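PDB 2IP2: probable phenazine-specific methyltransferase from Pseudomonas aeruginosa, which transfers a methyl group from S-adenosyl-L-methionine to phenazine-1-carboxylate, giving 5-methylphenazine-1-carboxylate on the way to the blue pigment pyocyanin. Local coordinates for the interface of chains A and B. Numbering follows the deposited sequence. Chains: chain A/B, Probable phenazine-specific methyltransferase.

Contact 1: the interface of chains A and B. Residues chain A 19, 107, 110-111, 113; chain B 19, 23, 106-107.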
ATOM      1  N   GLU A  19       1.454  -0.681   1.811  1.00 18.12           N
ATOM      2  CA  GLU A  19       0.681   0.177   2.748  1.00 18.78           C
ATOM      3  C   GLU A  19       1.633   1.273   3.349  1.00 17.64           C
ATOM      4  O   GLU A  19       1.254   2.409   3.559  1.00 19.37           O
ATOM      5  CB  GLU A  19       0.171  -0.680   3.887  1.00 18.91           C
ATOM      6  CG  GLU A  19      -0.433   0.207   5.041  1.00 23.28           C
ATOM      7  CD  GLU A  19      -0.865  -0.725   6.150  1.00 23.26           C
ATOM      8  OE1 GLU A  19      -1.804  -1.443   5.868  1.00 23.37           O
ATOM      9  OE2 GLU A  19      -0.190  -0.800   7.198  1.00 29.27           O
ATOM     10  N   HIS A 107      -8.628   4.982   5.561  1.00 19.15           N
ATOM     11  CA  HIS A 107      -7.636   4.147   6.297  1.00 19.55           C
ATOM     12  C   HIS A 107      -8.337   3.468   7.491  1.00 19.45           C
ATOM     13  O   HIS A 107      -8.140   2.271   7.765  1.00 20.18           O
ATOM     14  CB  HIS A 107      -6.501   5.026   6.824  1.00 19.14           C
ATOM     15  CG  HIS A 107      -5.490   4.280   7.652  1.00 21.56           C
ATOM     16  ND1 HIS A 107      -4.495   3.505   7.092  1.00 21.47           N
ATOM     17  CD2 HIS A 107      -5.320   4.196   8.996  1.00 23.11           C
ATOM     18  CE1 HIS A 107      -3.754   2.958   8.056  1.00 18.21           C
ATOM     19  NE2 HIS A 107      -4.237   3.366   9.220  1.00 21.16           N
ATOM     20  N   TRP A 110     -10.626   0.680   6.085  1.00 18.93           N
ATOM     21  CA  TRP A 110      -9.933  -0.487   5.591  1.00 18.38           C
ATOM     22  C   TRP A 110      -9.237  -1.287   6.670  1.00 18.52           C
ATOM     23  O   TRP A 110      -8.635  -2.345   6.406  1.00 19.21           O
ATOM     24  CB  TRP A 110      -8.949  -0.084   4.471  1.00 19.68           C
ATOM     25  CG  TRP A 110      -9.524  -0.057   3.144  1.00 18.44           C
ATOM     26  CD1 TRP A 110     -10.022   1.024   2.454  1.00 18.75           C
ATOM     27  CD2 TRP A 110      -9.598  -1.182   2.243  1.00 22.15           C
ATOM     28  NE1 TRP A 110     -10.427   0.628   1.180  1.00 21.34           N
ATOM     29  CE2 TRP A 110     -10.158  -0.710   1.030  1.00 18.40           C
ATOM     30  CE3 TRP A 110      -9.261  -2.546   2.366  1.00 21.28           C
ATOM     31  CZ2 TRP A 110     -10.400  -1.540  -0.060  1.00 17.72           C
ATOM     32  CZ3 TRP A 110      -9.536  -3.404   1.257  1.00 18.96           C
ATOM     33  CH2 TRP A 110     -10.093  -2.879   0.077  1.00 19.09           C
ATOM     34  N   THR A 111      -9.287  -0.813   7.907  1.00 19.29           N
ATOM     35  CA  THR A 111      -8.699  -1.587   9.009  1.00 19.68           C
ATOM     36  C   THR A 111      -9.512  -2.897   9.248  1.00 20.10           C
ATOM     37  O   THR A 111      -8.944  -3.964   9.180  1.00 20.84           O
ATOM     38  CB  THR A 111      -8.527  -0.698  10.249  1.00 20.52           C
ATOM     39  OG1 THR A 111      -7.556   0.280   9.898  1.00 21.47           O
ATOM     40  CG2 THR A 111      -8.066  -1.494  11.493  1.00 21.69           C
ATOM     41  N   ALA A 113     -11.115  -4.824   7.408  1.00 21.70           N
ATOM     42  CA  ALA A 113     -11.485  -5.332   6.104  1.00 21.59           C
ATOM     43  C   ALA A 113     -11.903  -6.827   6.184  1.00 22.70           C
ATOM     44  O   ALA A 113     -12.760  -7.291   5.417  1.00 21.79           O
ATOM     45  CB  ALA A 113     -10.296  -5.177   5.158  1.00 21.43           C
TER
ATOM     46  N   GLU B  19      -2.133   0.648  -0.083  1.00 19.11           N
ATOM     47  CA  GLU B  19      -2.542   0.071   1.206  1.00 18.56           C
ATOM     48  C   GLU B  19      -3.738  -0.895   1.106  1.00 19.56           C
ATOM     49  O   GLU B  19      -3.829  -1.891   1.852  1.00 19.86           O
ATOM     50  CB  GLU B  19      -2.891   1.237   2.150  1.00 17.94           C
ATOM     51  CG  GLU B  19      -3.782   0.871   3.341  1.00 19.68           C
ATOM     52  CD  GLU B  19      -4.240   2.150   4.144  1.00 21.42           C
ATOM     53  OE1 GLU B  19      -3.324   2.884   4.596  1.00 25.70           O
ATOM     54  OE2 GLU B  19      -5.483   2.310   4.319  1.00 25.62           O
ATOM     55  N   ARG B  23      -4.236  -4.715   2.495  1.00 17.62           N
ATOM     56  CA  ARG B  23      -5.313  -5.215   3.305  1.00 17.97           C
ATOM     57  C   ARG B  23      -5.924  -6.471   2.711  1.00 19.69           C
ATOM     58  O   ARG B  23      -6.212  -7.427   3.457  1.00 19.23           O
ATOM     59  CB  ARG B  23      -6.394  -4.172   3.558  1.00 20.18           C
ATOM     60  CG  ARG B  23      -5.911  -2.856   4.188  1.00 19.33           C
ATOM     61  CD  ARG B  23      -5.033  -3.198   5.434  1.00 20.10           C
ATOM     62  NE  ARG B  23      -5.820  -3.587   6.633  1.00 21.72           N
ATOM     63  CZ  ARG B  23      -5.352  -4.241   7.692  1.00 25.36           C
ATOM     64  NH1 ARG B  23      -4.063  -4.669   7.762  1.00 21.05           N
ATOM     65  NH2 ARG B  23      -6.189  -4.505   8.709  1.00 23.28           N
ATOM     66  N   PHE B 106       2.188  -4.081  12.680  1.00 16.99           N
ATOM     67  CA  PHE B 106       2.767  -2.990  11.946  1.00 18.46           C
ATOM     68  C   PHE B 106       1.757  -2.090  11.184  1.00 18.69           C
ATOM     69  O   PHE B 106       2.044  -0.932  10.876  1.00 18.88           O
ATOM     70  CB  PHE B 106       3.875  -3.465  11.017  1.00 18.44           C
ATOM     71  CG  PHE B 106       5.102  -4.003  11.753  1.00 18.52           C
ATOM     72  CD1 PHE B 106       5.485  -3.503  12.999  1.00 19.81           C
ATOM     73  CD2 PHE B 106       5.874  -5.016  11.161  1.00 19.82           C
ATOM     74  CE1 PHE B 106       6.610  -3.966  13.659  1.00 23.61           C
ATOM     75  CE2 PHE B 106       7.034  -5.503  11.838  1.00 23.68           C
ATOM     76  CZ  PHE B 106       7.393  -4.979  13.074  1.00 20.36           C
ATOM     77  N   HIS B 107       0.567  -2.616  10.949  1.00 18.85           N
ATOM     78  CA  HIS B 107      -0.545  -1.823  10.457  1.00 18.92           C
ATOM     79  C   HIS B 107      -0.888  -0.787  11.523  1.00 17.09           C
ATOM     80  O   HIS B 107      -0.940   0.442  11.266  1.00 18.31           O
ATOM     81  CB  HIS B 107      -1.773  -2.717  10.148  1.00 18.62           C
ATOM     82  CG  HIS B 107      -2.977  -1.923   9.748  1.00 19.55           C
ATOM     83  ND1 HIS B 107      -3.097  -1.391   8.484  1.00 18.28           N
ATOM     84  CD2 HIS B 107      -4.085  -1.523  10.434  1.00 19.01           C
ATOM     85  CE1 HIS B 107      -4.240  -0.702   8.406  1.00 21.35           C
ATOM     86  NE2 HIS B 107      -4.869  -0.808   9.563  1.00 19.43           N
TER
HETATM   87  O   HOH W   1      -6.403   0.418   6.453  1.00 23.22           O
HETATM   88  O   HOH W   2      -1.918  -4.273   5.941  1.00 23.91           O
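In A:Glu19 and B:His107, CG lies anti to the backbone N (chi1 170° and 175°), and the extended glutamate chain carries its carboxylate across the dimer to the histidine ring. The ring N-H at B:His107 ND1 gives a hydrogen bond of 2.9 Å to A:Glu19 OE1; the oxygen lies in the plane of the ring, but the donor comes from above the carboxylate plane, the two groups being turned 65° apart. The exchanged pair repeats this, A:His107 ND1 bonding to B:Glu19 OE1 at 2.8 Å. Between the two pairs the imidazoles point tip to tip, CE1 of A:His107 3.7 Å from CE1 of B:His107, and the CA atoms of the two Glu19 residues pack at 3.6 Å. B:His107 is held at its other nitrogen too: NE2 hydrogen-bonds the hydroxyl OG1 of A:Thr111 at 2.9 Å. If the hydroxyl gives its hydrogen to the carbonyl O of A:His107, NE2 would be the donor here, and the ring may carry a hydrogen on both nitrogens, which the carboxylate of A:Glu19 could favour; the hydrogens themselves are not seen. Bonds at opposite ends of the ring fix its rotation.

B:Arg23 lays its guanidinium over one face of this ring, CZ 3.7 Å above the plane and over the centre. Bent at chi2 and chi3, the arginine turns its N-H edge to the backbone of chain A: NE bonds to A:Trp110 O, and NH2 meets A:Thr111 O at 2.8 Å in the carbonyl plane, on a lone pair. Its CB rests 3.5 Å from CE3 of the A:Trp110 indole. Water 2 links B:Arg23 NH1 to A:Glu19 OE1, which therefore takes both histidine and water. Water 1 joins A:His107 O to B:Glu19 OE2.

The site lies at the heart of the homodimer, where the long N-terminal helices (6-30 in chain A, 6-31 in chain B) cross at Glu19 and meet the helices bearing His107.

Contact 2: the interface of chains A and B. Residues chain A 280, 282-283, 285-286; chain B 63-64, 67-68.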
ATOM      1  N   PRO A 280     -10.121  -7.796 -16.615  1.00 37.45           N
ATOM      2  CA  PRO A 280     -10.250  -6.463 -16.030  1.00 35.06           C
ATOM      3  C   PRO A 280      -8.900  -5.837 -15.650  1.00 34.34           C
ATOM      4  O   PRO A 280      -7.947  -6.564 -15.244  1.00 33.37           O
ATOM      5  CB  PRO A 280     -11.055  -6.727 -14.754  1.00 34.03           C
ATOM      6  CG  PRO A 280     -10.684  -8.132 -14.348  1.00 36.67           C
ATOM      7  CD  PRO A 280     -10.551  -8.860 -15.689  1.00 37.46           C
ATOM      8  N   PRO A 282      -6.336  -4.302 -13.261  1.00 28.83           N
ATOM      9  CA  PRO A 282      -6.185  -4.446 -11.800  1.00 28.43           C
ATOM     10  C   PRO A 282      -6.738  -3.259 -11.011  1.00 27.53           C
ATOM     11  O   PRO A 282      -7.451  -3.448 -10.007  1.00 28.44           O
ATOM     12  CB  PRO A 282      -4.678  -4.588 -11.626  1.00 27.96           C
ATOM     13  CG  PRO A 282      -4.293  -5.402 -12.943  1.00 29.31           C
ATOM     14  CD  PRO A 282      -5.092  -4.667 -13.998  1.00 28.14           C
ATOM     15  N   MET A 283      -6.449  -2.050 -11.464  1.00 26.61           N
ATOM     16  CA  MET A 283      -6.982  -0.871 -10.743  1.00 26.36           C
ATOM     17  C   MET A 283      -8.529  -0.767 -10.711  1.00 25.85           C
ATOM     18  O   MET A 283      -9.087  -0.312  -9.746  1.00 25.42           O
ATOM     19  CB  MET A 283      -6.389   0.431 -11.277  1.00 28.36           C
ATOM     20  CG  MET A 283      -4.958   0.670 -10.844  1.00 30.27           C
ATOM     21  SD  MET A 283      -4.706   0.618  -9.029  1.00 34.18           S
ATOM     22  CE  MET A 283      -5.839   1.848  -8.477  1.00 22.36           C
ATOM     23  N   VAL A 285     -10.666  -3.213 -10.492  1.00 24.66           N
ATOM     24  CA  VAL A 285     -11.152  -4.171  -9.542  1.00 24.57           C
ATOM     25  C   VAL A 285     -10.794  -3.746  -8.096  1.00 24.41           C
ATOM     26  O   VAL A 285     -11.580  -3.954  -7.183  1.00 23.57           O
ATOM     27  CB  VAL A 285     -10.859  -5.657  -9.938  1.00 25.48           C
ATOM     28  CG1 VAL A 285     -11.693  -5.997 -11.189  1.00 26.12           C
ATOM     29  CG2 VAL A 285      -9.380  -5.962 -10.239  1.00 27.23           C
ATOM     30  N   LEU A 286      -9.649  -3.110  -7.928  1.00 23.33           N
ATOM     31  CA  LEU A 286      -9.317  -2.515  -6.630  1.00 22.92           C
ATOM     32  C   LEU A 286     -10.375  -1.440  -6.259  1.00 22.78           C
ATOM     33  O   LEU A 286     -10.877  -1.383  -5.097  1.00 21.15           O
ATOM     34  CB  LEU A 286      -7.940  -1.882  -6.693  1.00 22.70           C
ATOM     35  CG  LEU A 286      -7.412  -1.260  -5.366  1.00 24.35           C
ATOM     36  CD1 LEU A 286      -7.424  -2.333  -4.318  1.00 23.36           C
ATOM     37  CD2 LEU A 286      -5.995  -0.815  -5.576  1.00 24.52           C
TER
ATOM     38  N   ARG B  63     -11.462 -11.791  -7.725  1.00 23.36           N
ATOM     39  CA  ARG B  63     -11.238 -11.022  -8.934  1.00 25.80           C
ATOM     40  C   ARG B  63     -10.079 -10.051  -8.751  1.00 24.13           C
ATOM     41  O   ARG B  63      -9.211  -9.950  -9.626  1.00 24.55           O
ATOM     42  CB  ARG B  63     -12.494 -10.225  -9.300  1.00 25.35           C
ATOM     43  CG  ARG B  63     -12.457  -9.677 -10.698  1.00 30.78           C
ATOM     44  CD  ARG B  63     -13.837  -9.118 -11.136  1.00 29.34           C
ATOM     45  NE  ARG B  63     -14.528  -8.298 -10.130  1.00 31.68           N
ATOM     46  CZ  ARG B  63     -15.725  -7.741 -10.331  1.00 33.27           C
ATOM     47  NH1 ARG B  63     -16.371  -7.923 -11.495  1.00 34.35           N
ATOM     48  NH2 ARG B  63     -16.296  -6.995  -9.401  1.00 27.46           N
ATOM     49  N   LEU B  64     -10.104  -9.302  -7.653  1.00 24.33           N
ATOM     50  CA  LEU B  64      -8.986  -8.351  -7.367  1.00 23.81           C
ATOM     51  C   LEU B  64      -7.622  -9.089  -7.297  1.00 23.46           C
ATOM     52  O   LEU B  64      -6.626  -8.730  -7.969  1.00 24.37           O
ATOM     53  CB  LEU B  64      -9.218  -7.538  -6.084  0.50 24.36           C
ATOM     54  CG  LEU B  64      -7.960  -6.654  -5.863  0.50 23.51           C
ATOM     55  CD1 LEU B  64      -7.921  -5.475  -6.801  0.50 23.19           C
ATOM     56  CD2 LEU B  64      -7.800  -6.182  -4.444  0.50 26.83           C
ATOM     57  N   ALA B  67      -6.331 -10.508 -10.526  1.00 26.25           N
ATOM     58  CA  ALA B  67      -5.874  -9.442 -11.428  1.00 27.08           C
ATOM     59  C   ALA B  67      -4.461  -9.038 -11.059  1.00 27.63           C
ATOM     60  O   ALA B  67      -3.690  -8.762 -11.935  1.00 27.98           O
ATOM     61  CB  ALA B  67      -6.832  -8.216 -11.425  1.00 26.28           C
ATOM     62  N   PHE B  68      -4.120  -9.013  -9.763  1.00 27.20           N
ATOM     63  CA  PHE B  68      -2.743  -8.753  -9.340  1.00 26.90           C
ATOM     64  C   PHE B  68      -1.840 -10.006  -9.280  1.00 28.34           C
ATOM     65  O   PHE B  68      -0.708  -9.950  -8.782  1.00 28.59           O
ATOM     66  CB  PHE B  68      -2.730  -7.924  -8.052  1.00 27.81           C
ATOM     67  CG  PHE B  68      -3.077  -6.488  -8.276  1.00 27.00           C
ATOM     68  CD1 PHE B  68      -2.157  -5.621  -8.882  1.00 30.72           C
ATOM     69  CD2 PHE B  68      -4.298  -6.005  -7.906  1.00 25.58           C
ATOM     70  CE1 PHE B  68      -2.447  -4.265  -9.050  1.00 28.80           C
ATOM     71  CE2 PHE B  68      -4.616  -4.658  -8.088  1.00 30.58           C
ATOM     72  CZ  PHE B  68      -3.682  -3.787  -8.648  1.00 27.41           C
TER
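The N-terminal first turns of helix 282-295 in the O-methyltransferase domain of chain A pack on the C-terminal end of helix 55-67 in the dimerisation domain of chain B, making an apolar seam of the homodimer. A:Pro282, the first residue of its helix, meets B:Phe68, which follows the end of the other. The proline CB sits over one face of the phenyl ring, 3.5 Å from the centroid and displaced toward the CZ rim, a CH-pi contact. B:Phe68 CG is anti to its carbonyl carbon (chi1 -75°), which turns one face of the ring to the proline. B:Leu64 of the same chain puts CD1 at the edge of the ring, in its plane, and so helps to position it.

One helical turn on from the proline, A:Val285 presses its two methyls onto different residues. CG2, in the crowded position between backbone N and carbonyl carbon, touches the methyl CB of B:Ala67 at 3.6 Å and also reaches CA of B:Leu64. CG1 meets the middle of the B:Arg63 chain at a slant, 3.8 Å from CD, with CG and NE equally near, so the arginine contributes mainly its hydrocarbon part.

The methyl of B:Ala67 lies between the two helices, where its small size probably allows their close approach: its CB also packs 3.8 Å from CA of A:Pro282. B:Leu64 extends CD1 to the backbone of A:Leu286, while its side chain crosses that of A:Leu286 at a slant. A:Pro280, in the preceding loop, buries 23 Å² at the margin. Polar atoms of the two sides make no bonds here, and the grip rests on shape and apolar burial. The leucines meet branch to branch, CD2 of B:Leu64 lying 3.9 Å from CD1 of A:Leu286.

The C-alpha centres of contact 1 and contact 2 lie about 17 Å apart. They share no residue, and they differ in character: contact 1 is polar and clustered at the centre of the dimer, whereas contact 2 is apolar and lies further out. Contact 1 ties together the long N-terminal helices and the 107-111 region; contact 2 joins the dimerisation domain of one subunit to the methyltransferase domain of the other. Two-fold symmetry supplies a second copy of contact 2 with the chains exchanged. Together they probably steady the catalytic domains against the intertwined core of the homodimer that exists in solution.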